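Local coordinates for protein branched-chain-amino-acid aminotransferase (PDB 6NST) that probably catalyses the pyridoxal 5'-phosphate-dependent transfer of amino groups between leucine, isoleucine or valine and 2-oxoglutarate, at residues Phe147-Val152 and Tyr191-Ser196; Met184-Glu189 and Ile241-Val246; Thr59-Asp64 and Ala215-Ile220; Val261-Glu266 and Pro279-Leu284. The protein carries 1 engineered substitution. All blocks are in the same frame, centred on the assembly; numbering follows the deposited sequence.

Contact 1 of 4, residues Phe147-Val152 and Tyr191-Ser196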
loop_
_atom_site.group_PDB
_atom_site.type_symbol
_atom_site.label_atom_id
_atom_site.label_comp_id
_atom_site.label_asym_id
_atom_site.label_seq_id
_atom_site.Cartn_x
_atom_site.Cartn_y
_atom_site.Cartn_z
ATOM N N PHE A 147 16.049 0.849 -2.159
ATOM C CA PHE A 147 15.483 -0.147 -1.261
ATOM C C PHE A 147 14.552 0.541 -0.270
ATOM O O PHE A 147 14.932 1.530 0.366
ATOM C CB PHE A 147 16.583 -0.901 -0.512
ATOM C CG PHE A 147 17.501 -1.682 -1.404
ATOM C CD1 PHE A 147 17.185 -2.978 -1.778
ATOM C CD2 PHE A 147 18.683 -1.125 -1.862
ATOM C CE1 PHE A 147 18.027 -3.701 -2.599
ATOM C CE2 PHE A 147 19.530 -1.844 -2.684
ATOM C CZ PHE A 147 19.203 -3.133 -3.051
ATOM N N THR A 148 13.339 0.015 -0.144
ATOM C CA THR A 148 12.375 0.569 0.795
ATOM C C THR A 148 12.755 0.195 2.224
ATOM O O THR A 148 13.174 -0.934 2.494
ATOM C CB THR A 148 10.973 0.059 0.464
ATOM O OG1 THR A 148 10.660 0.381 -0.897
ATOM C CG2 THR A 148 9.939 0.690 1.374
ATOM N N ARG A 149 12.621 1.154 3.136
ATOM C CA ARG A 149 12.952 0.916 4.534
ATOM C C ARG A 149 11.946 -0.056 5.159
ATOM O O ARG A 149 10.888 -0.347 4.598
ATOM C CB ARG A 149 12.994 2.241 5.301
ATOM C CG ARG A 149 13.738 2.199 6.637
ATOM C CD ARG A 149 15.112 1.556 6.507
ATOM N NE ARG A 149 15.866 1.613 7.758
ATOM C CZ ARG A 149 17.072 1.080 7.931
ATOM N NH1 ARG A 149 17.669 0.441 6.933
ATOM N NH2 ARG A 149 17.682 1.182 9.103
ATOM N N HIS A 150 12.297 -0.559 6.342
ATOM C CA HIS A 150 11.531 -1.618 6.987
ATOM C C HIS A 150 10.075 -1.213 7.204
ATOM O O HIS A 150 9.753 -0.044 7.429
ATOM C CB HIS A 150 12.168 -1.989 8.327
ATOM C CG HIS A 150 13.409 -2.815 8.199
ATOM N ND1 HIS A 150 13.392 -4.117 7.747
ATOM C CD2 HIS A 150 14.704 -2.528 8.471
ATOM C CE1 HIS A 150 14.623 -4.595 7.741
ATOM N NE2 HIS A 150 15.439 -3.651 8.177
ATOM N N HIS A 151 9.196 -2.212 7.144
ATOM C CA HIS A 151 7.760 -2.041 7.322
ATOM C C HIS A 151 7.394 -2.350 8.768
ATOM O O HIS A 151 7.813 -3.377 9.312
ATOM C CB HIS A 151 7.004 -2.960 6.360
ATOM C CG HIS A 151 5.519 -2.768 6.361
ATOM N ND1 HIS A 151 4.704 -3.271 7.351
ATOM C CD2 HIS A 151 4.699 -2.158 5.473
ATOM C CE1 HIS A 151 3.447 -2.963 7.083
ATOM N NE2 HIS A 151 3.417 -2.289 5.948
ATOM N N VAL A 152 6.599 -1.467 9.382
ATOM C CA VAL A 152 6.345 -1.536 10.821
ATOM C C VAL A 152 5.647 -2.820 11.243
ATOM O O VAL A 152 5.643 -3.150 12.434
ATOM C CB VAL A 152 5.520 -0.318 11.284
ATOM C CG1 VAL A 152 6.305 0.962 11.075
ATOM C CG2 VAL A 152 4.188 -0.271 10.551
ATOM N N TYR A 191 7.698 8.360 2.263
ATOM C CA TYR A 191 8.207 9.468 3.055
ATOM C C TYR A 191 9.596 9.145 3.600
ATOM O O TYR A 191 10.000 7.984 3.694
ATOM C CB TYR A 191 7.244 9.793 4.199
ATOM C CG TYR A 191 5.882 10.230 3.711
ATOM C CD1 TYR A 191 4.873 9.303 3.489
ATOM C CD2 TYR A 191 5.612 11.567 3.448
ATOM C CE1 TYR A 191 3.632 9.692 3.032
ATOM C CE2 TYR A 191 4.367 11.970 2.991
ATOM C CZ TYR A 191 3.384 11.025 2.785
ATOM O OH TYR A 191 2.145 11.406 2.329
ATOM N N VAL A 192 10.326 10.201 3.962
ATOM C CA VAL A 192 11.678 10.041 4.483
ATOM C C VAL A 192 11.622 9.420 5.871
ATOM O O VAL A 192 10.858 9.862 6.738
ATOM C CB VAL A 192 12.408 11.392 4.507
ATOM C CG1 VAL A 192 13.786 11.246 5.137
ATOM C CG2 VAL A 192 12.519 11.956 3.100
ATOM N N ALA A 193 12.434 8.388 6.090
ATOM C CA ALA A 193 12.513 7.719 7.381
ATOM C C ALA A 193 13.817 8.029 8.105
ATOM O O ALA A 193 13.800 8.621 9.188
ATOM C CB ALA A 193 12.351 6.203 7.197
ATOM N N GLU A 194 14.951 7.656 7.525
ATOM C CA GLU A 194 16.244 7.775 8.190
ATOM C C GLU A 194 17.336 7.511 7.160
ATOM O O GLU A 194 17.061 7.256 5.983
ATOM C CB GLU A 194 16.342 6.798 9.364
ATOM C CG GLU A 194 15.927 5.376 9.008
ATOM C CD GLU A 194 15.953 4.438 10.200
ATOM O OE1 GLU A 194 16.513 4.817 11.250
ATOM O OE2 GLU A 194 15.408 3.319 10.084
ATOM N N GLY A 195 18.582 7.583 7.615
ATOM C CA GLY A 195 19.700 7.077 6.852
ATOM C C GLY A 195 19.796 5.569 6.986
ATOM O O GLY A 195 18.929 4.904 7.557
ATOM N N SER A 196 20.883 5.019 6.443
ATOM C CA SER A 196 21.094 3.579 6.550
ATOM C C SER A 196 21.219 3.140 8.003
ATOM O O SER A 196 20.809 2.028 8.353
ATOM C CB SER A 196 22.337 3.167 5.762
ATOM O OG SER A 196 22.597 1.782 5.895
#

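Contact 2 of 4, residues Met184-Glu189 and Ile241-Val246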
loop_
_atom_site.group_PDB
_atom_site.type_symbol
_atom_site.label_atom_id
_atom_site.label_comp_id
_atom_site.label_asym_id
_atom_site.label_seq_id
_atom_site.Cartn_x
_atom_site.Cartn_y
_atom_site.Cartn_z
ATOM N N MET A 184 19.651 7.648 1.935
ATOM C CA MET A 184 18.464 8.152 2.613
ATOM C C MET A 184 17.330 7.168 2.352
ATOM O O MET A 184 17.005 6.886 1.194
ATOM C CB MET A 184 18.096 9.556 2.125
ATOM C CG MET A 184 17.022 10.249 2.964
ATOM S SD MET A 184 16.682 11.966 2.500
ATOM C CE MET A 184 15.816 11.759 0.946
ATOM N N MET A 185 16.740 6.646 3.423
ATOM C CA MET A 185 15.727 5.602 3.319
ATOM C C MET A 185 14.326 6.198 3.301
ATOM O O MET A 185 14.027 7.138 4.043
ATOM C CB MET A 185 15.835 4.620 4.487
ATOM C CG MET A 185 17.241 4.149 4.796
ATOM S SD MET A 185 17.954 3.200 3.449
ATOM C CE MET A 185 16.711 1.932 3.220
ATOM N N LEU A 186 13.464 5.628 2.464
ATOM C CA LEU A 186 12.051 5.975 2.423
ATOM C C LEU A 186 11.223 4.814 2.956
ATOM O O LEU A 186 11.524 3.649 2.681
ATOM C CB LEU A 186 11.605 6.317 0.998
ATOM C CG LEU A 186 12.472 7.299 0.208
ATOM C CD1 LEU A 186 11.939 7.440 -1.203
ATOM C CD2 LEU A 186 12.532 8.658 0.896
ATOM N N ASP A 187 10.175 5.138 3.715
ATOM C CA ASP A 187 9.284 4.128 4.267
ATOM C C ASP A 187 8.395 3.558 3.157
ATOM O O ASP A 187 8.400 4.058 2.030
ATOM C CB ASP A 187 8.461 4.726 5.414
ATOM C CG ASP A 187 7.592 5.896 4.979
ATOM O OD1 ASP A 187 7.508 6.185 3.768
ATOM O OD2 ASP A 187 6.992 6.536 5.868
ATOM N N PRO A 188 7.629 2.497 3.441
ATOM C CA PRO A 188 6.744 1.932 2.402
ATOM C C PRO A 188 5.707 2.903 1.845
ATOM O O PRO A 188 5.088 2.589 0.821
ATOM C CB PRO A 188 6.071 0.757 3.122
ATOM C CG PRO A 188 7.089 0.319 4.112
ATOM C CD PRO A 188 7.755 1.583 4.593
ATOM N N GLU A 189 5.496 4.058 2.469
ATOM C CA GLU A 189 4.587 5.059 1.927
ATOM C C GLU A 189 5.292 6.093 1.059
ATOM O O GLU A 189 4.614 6.873 0.380
ATOM C CB GLU A 189 3.838 5.765 3.064
ATOM C CG GLU A 189 2.741 4.921 3.698
ATOM C CD GLU A 189 2.705 5.042 5.208
ATOM O OE1 GLU A 189 3.731 4.738 5.855
ATOM O OE2 GLU A 189 1.654 5.445 5.750
ATOM N N ILE A 241 8.045 13.849 6.176
ATOM C CA ILE A 241 8.944 14.610 5.320
ATOM C C ILE A 241 9.084 13.870 4.000
ATOM O O ILE A 241 9.362 12.665 3.984
ATOM C CB ILE A 241 10.321 14.805 5.981
ATOM C CG1 ILE A 241 10.191 15.619 7.267
ATOM C CG2 ILE A 241 11.290 15.473 5.015
ATOM C CD1 ILE A 241 11.492 15.757 8.027
ATOM N N THR A 242 8.894 14.584 2.898
ATOM C CA THR A 242 9.108 14.002 1.584
ATOM C C THR A 242 10.565 14.183 1.164
ATOM O O THR A 242 11.314 14.973 1.743
ATOM C CB THR A 242 8.174 14.634 0.554
ATOM O OG1 THR A 242 8.514 16.016 0.388
ATOM C CG2 THR A 242 6.730 14.525 1.017
ATOM N N ARG A 243 10.967 13.435 0.136
ATOM C CA ARG A 243 12.348 13.525 -0.324
ATOM C C ARG A 243 12.649 14.903 -0.906
ATOM O O ARG A 243 13.735 15.451 -0.686
ATOM C CB ARG A 243 12.644 12.425 -1.344
ATOM C CG ARG A 243 11.975 12.605 -2.699
ATOM C CD ARG A 243 12.833 12.010 -3.798
ATOM N NE ARG A 243 12.676 10.567 -3.883
ATOM C CZ ARG A 243 13.573 9.743 -4.409
ATOM N NH1 ARG A 243 13.324 8.443 -4.440
ATOM N NH2 ARG A 243 14.718 10.210 -4.887
ATOM N N ASP A 244 11.699 15.490 -1.639
ATOM C CA ASP A 244 11.946 16.794 -2.237
ATOM C C ASP A 244 11.860 17.923 -1.220
ATOM O O ASP A 244 12.372 19.017 -1.482
ATOM C CB ASP A 244 10.986 17.039 -3.410
ATOM C CG ASP A 244 9.539 16.718 -3.078
ATOM O OD1 ASP A 244 8.648 17.431 -3.591
ATOM O OD2 ASP A 244 9.285 15.758 -2.318
ATOM N N GLU A 245 11.245 17.679 -0.063
ATOM C CA GLU A 245 11.332 18.633 1.037
ATOM C C GLU A 245 12.756 18.727 1.571
ATOM O O GLU A 245 13.190 19.804 1.998
ATOM C CB GLU A 245 10.353 18.229 2.143
ATOM C CG GLU A 245 10.315 19.160 3.340
ATOM C CD GLU A 245 9.225 18.786 4.331
ATOM O OE1 GLU A 245 8.410 17.889 4.014
ATOM O OE2 GLU A 245 9.185 19.388 5.426
ATOM N N VAL A 246 13.500 17.617 1.547
ATOM C CA VAL A 246 14.907 17.646 1.930
ATOM C C VAL A 246 15.727 18.435 0.915
ATOM O O VAL A 246 16.685 19.124 1.286
ATOM C CB VAL A 246 15.443 16.210 2.091
ATOM C CG1 VAL A 246 16.901 16.224 2.542
ATOM C CG2 VAL A 246 14.583 15.424 3.069
#

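Contact 3 of 4, residues Thr59-Asp64 and Ala215-Ile220. With SO4 (sulfate ion), chain G.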
loop_
_atom_site.group_PDB
_atom_site.type_symbol
_atom_site.label_atom_id
_atom_site.label_comp_id
_atom_site.label_asym_id
_atom_site.label_seq_id
_atom_site.Cartn_x
_atom_site.Cartn_y
_atom_site.Cartn_z
ATOM N N THR A 59 21.423 0.315 27.521
ATOM C CA THR A 59 21.097 -0.939 28.188
ATOM C C THR A 59 19.589 -1.151 28.248
ATOM O O THR A 59 19.108 -2.275 28.056
ATOM C CB THR A 59 21.706 -0.958 29.593
ATOM O OG1 THR A 59 23.136 -0.930 29.494
ATOM C CG2 THR A 59 21.282 -2.209 30.351
ATOM N N ASP A 60 18.827 -0.082 28.498
ATOM C CA ASP A 60 17.371 -0.199 28.524
ATOM C C ASP A 60 16.822 -0.563 27.151
ATOM O O ASP A 60 15.865 -1.337 27.044
ATOM C CB ASP A 60 16.742 1.106 29.013
ATOM C CG ASP A 60 16.842 1.280 30.514
ATOM O OD1 ASP A 60 17.204 0.305 31.207
ATOM O OD2 ASP A 60 16.556 2.396 30.999
ATOM N N ARG A 61 17.409 -0.009 26.088
ATOM C CA ARG A 61 16.940 -0.343 24.750
ATOM C C ARG A 61 17.305 -1.771 24.377
ATOM O O ARG A 61 16.551 -2.432 23.651
ATOM C CB ARG A 61 17.506 0.640 23.727
ATOM C CG ARG A 61 16.824 0.564 22.373
ATOM C CD ARG A 61 17.239 1.718 21.483
ATOM N NE ARG A 61 18.651 1.656 21.119
ATOM C CZ ARG A 61 19.267 2.562 20.369
ATOM N NH1 ARG A 61 20.556 2.427 20.085
ATOM N NH2 ARG A 61 18.593 3.606 19.902
ATOM N N LEU A 62 18.445 -2.268 24.865
ATOM C CA LEU A 62 18.794 -3.666 24.632
ATOM C C LEU A 62 17.753 -4.595 25.245
ATOM O O LEU A 62 17.305 -5.550 24.599
ATOM C CB LEU A 62 20.181 -3.966 25.197
ATOM C CG LEU A 62 20.757 -5.334 24.830
ATOM C CD1 LEU A 62 21.085 -5.397 23.341
ATOM C CD2 LEU A 62 21.984 -5.656 25.671
ATOM N N PHE A 63 17.345 -4.323 26.487
ATOM C CA PHE A 63 16.325 -5.148 27.126
ATOM C C PHE A 63 14.959 -4.942 26.487
ATOM O O PHE A 63 14.169 -5.891 26.399
ATOM C CB PHE A 63 16.278 -4.856 28.626
ATOM C CG PHE A 63 17.347 -5.566 29.408
ATOM C CD1 PHE A 63 18.674 -5.185 29.299
ATOM C CD2 PHE A 63 17.025 -6.621 30.249
ATOM C CE1 PHE A 63 19.662 -5.843 30.015
ATOM C CE2 PHE A 63 18.008 -7.282 30.970
ATOM C CZ PHE A 63 19.327 -6.892 30.851
ATOM N N ASP A 64 14.666 -3.720 26.034
ATOM C CA ASP A 64 13.468 -3.492 25.232
ATOM C C ASP A 64 13.495 -4.330 23.960
ATOM O O ASP A 64 12.508 -4.991 23.616
ATOM C CB ASP A 64 13.337 -2.008 24.887
ATOM C CG ASP A 64 12.684 -1.206 25.992
ATOM O OD1 ASP A 64 12.350 -1.795 27.041
ATOM O OD2 ASP A 64 12.497 0.015 25.807
ATOM N N ALA A 215 8.253 4.805 11.257
ATOM C CA ALA A 215 8.880 3.580 10.784
ATOM C C ALA A 215 10.396 3.604 10.919
ATOM O O ALA A 215 11.052 2.615 10.572
ATOM C CB ALA A 215 8.488 3.317 9.326
ATOM N N CYS A 216 10.968 4.703 11.408
ATOM C CA CYS A 216 12.399 4.800 11.639
ATOM C C CYS A 216 12.734 4.389 13.072
ATOM O O CYS A 216 11.854 4.196 13.914
ATOM C CB CYS A 216 12.894 6.220 11.361
ATOM S SG CYS A 216 12.261 7.473 12.507
ATOM N N LEU A 217 14.028 4.255 13.344
ATOM C CA LEU A 217 14.476 3.872 14.676
ATOM C C LEU A 217 14.453 5.073 15.612
ATOM O O LEU A 217 14.872 6.174 15.243
ATOM C CB LEU A 217 15.885 3.280 14.623
ATOM C CG LEU A 217 16.435 2.760 15.957
ATOM C CD1 LEU A 217 15.592 1.606 16.480
ATOM C CD2 LEU A 217 17.892 2.343 15.822
ATOM N N ASN A 218 13.951 4.853 16.828
ATOM C CA ASN A 218 13.955 5.872 17.879
ATOM C C ASN A 218 15.383 5.994 18.404
ATOM O O ASN A 218 15.744 5.473 19.462
ATOM C CB ASN A 218 12.974 5.500 18.987
ATOM C CG ASN A 218 12.678 6.657 19.923
ATOM O OD1 ASN A 218 13.408 7.646 19.962
ATOM N ND2 ASN A 218 11.599 6.534 20.689
ATOM N N GLY A 219 16.212 6.699 17.638
ATOM C CA GLY A 219 17.629 6.760 17.948
ATOM C C GLY A 219 17.903 7.542 19.222
ATOM O O GLY A 219 17.321 8.600 19.470
ATOM N N ILE A 220 18.808 7.003 20.041
ATOM C CA ILE A 220 19.195 7.680 21.274
ATOM C C ILE A 220 19.875 9.007 20.963
ATOM O O ILE A 220 19.647 10.008 21.651
ATOM C CB ILE A 220 20.087 6.762 22.126
ATOM C CG1 ILE A 220 19.284 5.555 22.619
ATOM C CG2 ILE A 220 20.691 7.525 23.301
ATOM C CD1 ILE A 220 20.081 4.590 23.464
HETATM S S SO4 G . 21.468 5.598 17.731
HETATM O O1 SO4 G . 20.662 5.130 18.854
HETATM O O2 SO4 G . 22.740 4.890 17.717
HETATM O O3 SO4 G . 20.758 5.347 16.476
HETATM O O4 SO4 G . 21.710 7.031 17.874
HETATM O O HOH W 1 15.256 3.104 19.441
#

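Contact 4 of 4, residues Val261-Glu266 and Pro279-Leu284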
loop_
_atom_site.group_PDB
_atom_site.type_symbol
_atom_site.label_atom_id
_atom_site.label_comp_id
_atom_site.label_asym_id
_atom_site.label_seq_id
_atom_site.Cartn_x
_atom_site.Cartn_y
_atom_site.Cartn_z
ATOM N N VAL A 261 26.996 13.745 14.863
ATOM C CA VAL A 261 26.243 14.707 14.061
ATOM C C VAL A 261 27.027 14.897 12.768
ATOM O O VAL A 261 28.073 15.556 12.760
ATOM C CB VAL A 261 26.030 16.043 14.780
ATOM C CG1 VAL A 261 25.246 16.999 13.893
ATOM C CG2 VAL A 261 25.310 15.829 16.103
ATOM N N THR A 262 26.533 14.317 11.677
ATOM C CA THR A 262 27.214 14.396 10.389
ATOM C C THR A 262 26.423 15.289 9.446
ATOM O O THR A 262 25.286 14.945 9.085
ATOM C CB THR A 262 27.384 13.001 9.786
ATOM O OG1 THR A 262 28.221 12.209 10.640
ATOM C CG2 THR A 262 28.014 13.089 8.404
ATOM N N PRO A 263 26.962 16.431 9.026
ATOM C CA PRO A 263 26.217 17.306 8.115
ATOM C C PRO A 263 26.021 16.662 6.751
ATOM O O PRO A 263 26.790 15.799 6.322
ATOM C CB PRO A 263 27.103 18.554 8.014
ATOM C CG PRO A 263 28.001 18.494 9.214
ATOM C CD PRO A 263 28.227 17.039 9.471
ATOM N N ILE A 264 24.968 17.103 6.068
ATOM C CA ILE A 264 24.615 16.620 4.738
ATOM C C ILE A 264 24.643 17.810 3.795
ATOM O O ILE A 264 23.847 18.745 3.946
ATOM C CB ILE A 264 23.233 15.951 4.717
ATOM C CG1 ILE A 264 23.195 14.745 5.657
ATOM C CG2 ILE A 264 22.863 15.549 3.300
ATOM C CD1 ILE A 264 21.794 14.219 5.907
ATOM N N ARG A 265 25.549 17.779 2.821
ATOM C CA ARG A 265 25.674 18.896 1.897
ATOM C C ARG A 265 24.944 18.678 0.580
ATOM O O ARG A 265 24.635 19.661 -0.103
ATOM C CB ARG A 265 27.150 19.190 1.607
ATOM C CG ARG A 265 27.894 18.059 0.932
ATOM C CD ARG A 265 29.321 18.471 0.616
ATOM N NE ARG A 265 30.094 17.365 0.062
ATOM C CZ ARG A 265 30.169 17.083 -1.233
ATOM N NH1 ARG A 265 29.516 17.829 -2.114
ATOM N NH2 ARG A 265 30.896 16.054 -1.647
ATOM N N GLU A 266 24.644 17.431 0.219
ATOM C CA GLU A 266 24.069 17.127 -1.083
ATOM C C GLU A 266 23.190 15.889 -0.974
ATOM O O GLU A 266 23.559 14.918 -0.311
ATOM C CB GLU A 266 25.167 16.902 -2.130
ATOM C CG GLU A 266 24.677 16.902 -3.565
ATOM C CD GLU A 266 25.687 16.295 -4.518
ATOM O OE1 GLU A 266 26.087 15.131 -4.300
ATOM O OE2 GLU A 266 26.082 16.979 -5.484
ATOM N N PRO A 279 24.580 26.864 9.995
ATOM C CA PRO A 279 24.778 27.405 11.347
ATOM C C PRO A 279 24.120 26.561 12.427
ATOM O O PRO A 279 24.726 26.306 13.473
ATOM C CB PRO A 279 24.140 28.802 11.269
ATOM C CG PRO A 279 24.003 29.098 9.803
ATOM C CD PRO A 279 23.808 27.778 9.136
ATOM N N VAL A 280 22.877 26.136 12.190
ATOM C CA VAL A 280 22.163 25.348 13.189
ATOM C C VAL A 280 22.832 23.993 13.383
ATOM O O VAL A 280 22.990 23.522 14.516
ATOM C CB VAL A 280 20.680 25.206 12.796
ATOM C CG1 VAL A 280 19.952 24.282 13.763
ATOM C CG2 VAL A 280 20.013 26.575 12.764
ATOM N N THR A 281 23.249 23.350 12.288
ATOM C CA THR A 281 23.977 22.090 12.404
ATOM C C THR A 281 25.252 22.264 13.218
ATOM O O THR A 281 25.586 21.412 14.048
ATOM C CB THR A 281 24.314 21.537 11.019
ATOM O OG1 THR A 281 23.122 21.432 10.231
ATOM C CG2 THR A 281 24.956 20.157 11.141
ATOM N N GLU A 282 25.973 23.368 12.998
ATOM C CA GLU A 282 27.238 23.576 13.697
ATOM C C GLU A 282 27.024 23.731 15.198
ATOM O O GLU A 282 27.796 23.188 15.997
ATOM C CB GLU A 282 27.961 24.797 13.125
ATOM C CG GLU A 282 29.296 25.098 13.798
ATOM C CD GLU A 282 30.023 26.271 13.169
ATOM O OE1 GLU A 282 29.515 26.836 12.177
ATOM O OE2 GLU A 282 31.110 26.630 13.670
ATOM N N LYS A 283 25.980 24.461 15.600
ATOM C CA LYS A 283 25.720 24.649 17.023
ATOM C C LYS A 283 25.284 23.348 17.686
ATOM O O LYS A 283 25.694 23.053 18.815
ATOM C CB LYS A 283 24.671 25.743 17.226
ATOM C CG LYS A 283 25.201 27.150 16.984
ATOM C CD LYS A 283 24.139 28.213 17.220
ATOM C CE LYS A 283 23.112 28.234 16.100
ATOM N NZ LYS A 283 22.120 29.332 16.276
ATOM N N LEU A 284 24.457 22.553 17.001
ATOM C CA LEU A 284 24.025 21.281 17.573
ATOM C C LEU A 284 25.159 20.264 17.573
ATOM O O LEU A 284 25.294 19.474 18.515
ATOM C CB LEU A 284 22.815 20.744 16.809
ATOM C CG LEU A 284 21.550 21.605 16.885
ATOM C CD1 LEU A 284 20.412 20.969 16.101
ATOM C CD2 LEU A 284 21.143 21.838 18.333
#

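Contact 1 of 4, residues Phe147-Val152 and Tyr191-Ser196
Arg-149 and Glu-194 form a buried side-on salt bridge that ties the loop following strand 140-145 to strand 192-195, within the class-IV aminotransferase fold. NE and NH2 of Arg-149 converge on a single carboxylate oxygen, Glu-194 OE2, the NE bond being the shorter at 2.9 Å and the NH2 bond the longer at 3.3 Å. OE2 lies close to the guanidinium plane, yet both nitrogens reach it from the same face of the carboxylate, whose plane is turned 83° from that of the guanidinium. CG of Arg-149 lies by the methyl of Ala-193, and the bend at chi2 (50°) carries the guanidinium on toward Glu-194 and Ser-196. Glu-194 places CG between its backbone N and carbonyl carbon (chi1 49°) and then runs out extended, so its end comes nearer the loop than its first bond suggests. The other terminal nitrogen, Arg-149 NH1, is held by Ser-168 and Asn-167 of helix 166-177, which fixes the rotation of the group. Carbon CD2 of His-150 lies toward the rim of one guanidinium face, and Gly-195 O sits over the centre of the opposite face. At the far end NH2 of Arg-149 adds a weak bond of 3.3 Å to the backbone oxygen Ser-196 O.

Contact 2 of 4, residues Met184-Glu189 and Ile241-Val246
Met-184, on strand 182-186, reaches across to Arg-243 and Val-246, both on the first turn of helix 243-247. Its side chain leaves the strand extended and bends only at chi3 (72°), which brings Met-184 CE to 4.0 Å from Arg-243 CB. The sulfur lies farther along the helix, with Met-184 SD 4.1 Å from Val-246 CG2 as the two side chains run past each other in opposite senses. On the same side of the strand, two residues on, Leu-186 presents one methyl to the charged end of Arg-243: Leu-186 CD1 is 3.7 Å from NH1 of Arg-243, and the two side chains cross at about a right angle. No hydrogen bond links the two; the methyl only packs against the guanidinium, whose NH1 is bound by Asn-153 of the fourth subunit and Ser-146 of the fifth, and Phe-147 of the fifth subunit adds a cation-pi contact. Beyond the strand, Asp-187 OD1 accepts from the backbone N of Tyr-191. The helix facing Met-184 begins at an N-cap, Thr-242, whose OG1 accepts from Glu-245 N at 3.2 Å and also donates to Asp-244 OD2 at 2.8 Å. The result is a capped helix start packed on the mixed sheet of the class-IV aminotransferase fold through Met-184, Leu-186 and Val-246, with Arg-243 carrying the contact on to neighbouring subunits.

Contact 3 of 4, residues Thr59-Asp64 and Ala215-Ile220
The probable phosphate site of the pyridoxal cofactor brings Arg-61, on helix 55-68, against Ile-220 at the start of helix 220-231. A sulfate ion, probably from the crystallisation liquor, occupies it. Arg-61 grips sulfate O1 end-on, with NH2 at 2.8 Å and NH1 at 3.0 Å from that oxygen, which lies at the guanidinium edge near its plane. Sulfate O1 also accepts from the backbone N of Ile-220 at 2.9 Å, and Thr-221 and Thr-257 bind the ion through their hydroxyls. The bend of Arg-61 at chi3 (66°) turns its flat end across the helix start. Ile-220 CG1 lies over one face, toward the rim, 3.4 Å from Arg-61 NH2, while Leu-217 CD2 covers the opposite face, 4.3 Å from Arg-61 NH2. A weak bond of 3.4 Å joins Arg-61 NH2 to Asn-218 O at the guanidinium edge, and Arg-61 NE forms a salt bridge with Glu-39. Gly-219, at the N-cap, brings its CA to 3.6 Å from sulfate O1. One oxygen collects two guanidinium N-H groups and an amide at a helix N-terminus, a setting suited to an anion and consistent with binding of the pyridoxal phosphate group, as in related aminotransferases.

Contact 4 of 4, residues Val261-Glu266 and Pro279-Leu284
Thr-281, on the first turn of helix 279-292, meets Pro-263 of strand 262-267 and the nearby Val-261 with its methyl group alone. Helix entry precedes it at Pro-279 and Val-280, where Glu-251 of strand 251-256 accepts from the backbone: its OE1 from Val-280 N and its OE2 from Thr-281 N, so that one carboxylate serves two of the N-H groups at the helix start. In Thr-281 the hydroxyl stands beside the backbone N (chi1 -54°), which leaves CG2 directed at the strand. This methyl, Thr-281 CG2, lies 4.0 Å from Pro-263 CG and 4.1 Å from Pro-263 CB, and so rests against one side of the proline ring. It also touches Val-261, with 4.2 Å between Thr-281 CG2 and Val-261 CG1. The helix is thereby packed on the mixed sheet of the class-IV aminotransferase fold, where strand 262-267 runs antiparallel to strand 251-256; Phe-253 on the latter touches both Val-261 and Thr-281. One turn later the backbone of Leu-284 comes near the strand, Leu-284 O lying 4.4 Å from Val-261 CG2. The next residue, Gln-285, donates from NE2 to Val-261 O.

Contacts 1 and 2 lie on neighbouring strands of one sheet, their centres 8 Å apart: Glu-194 O and Met-185 N are 2.7 Å apart, a probable hydrogen bond between antiparallel strands 192-195 and 182-186. Contact 3 lies 16 Å from contact 1, centre to centre, yet the two touch, Glu-194 OE1 lying 3.3 Å from Leu-217 N, a probable hydrogen bond. The side chain of Lys-160, the cofactor attachment site by similarity but unmodified here, is about 4 Å from that of Arg-61 and about 9 Å from that of Arg-149. Contact 4 reaches the same sheet as contacts 1 and 2 but touches neither, its nearest atoms lying about 6 Å from contact 2.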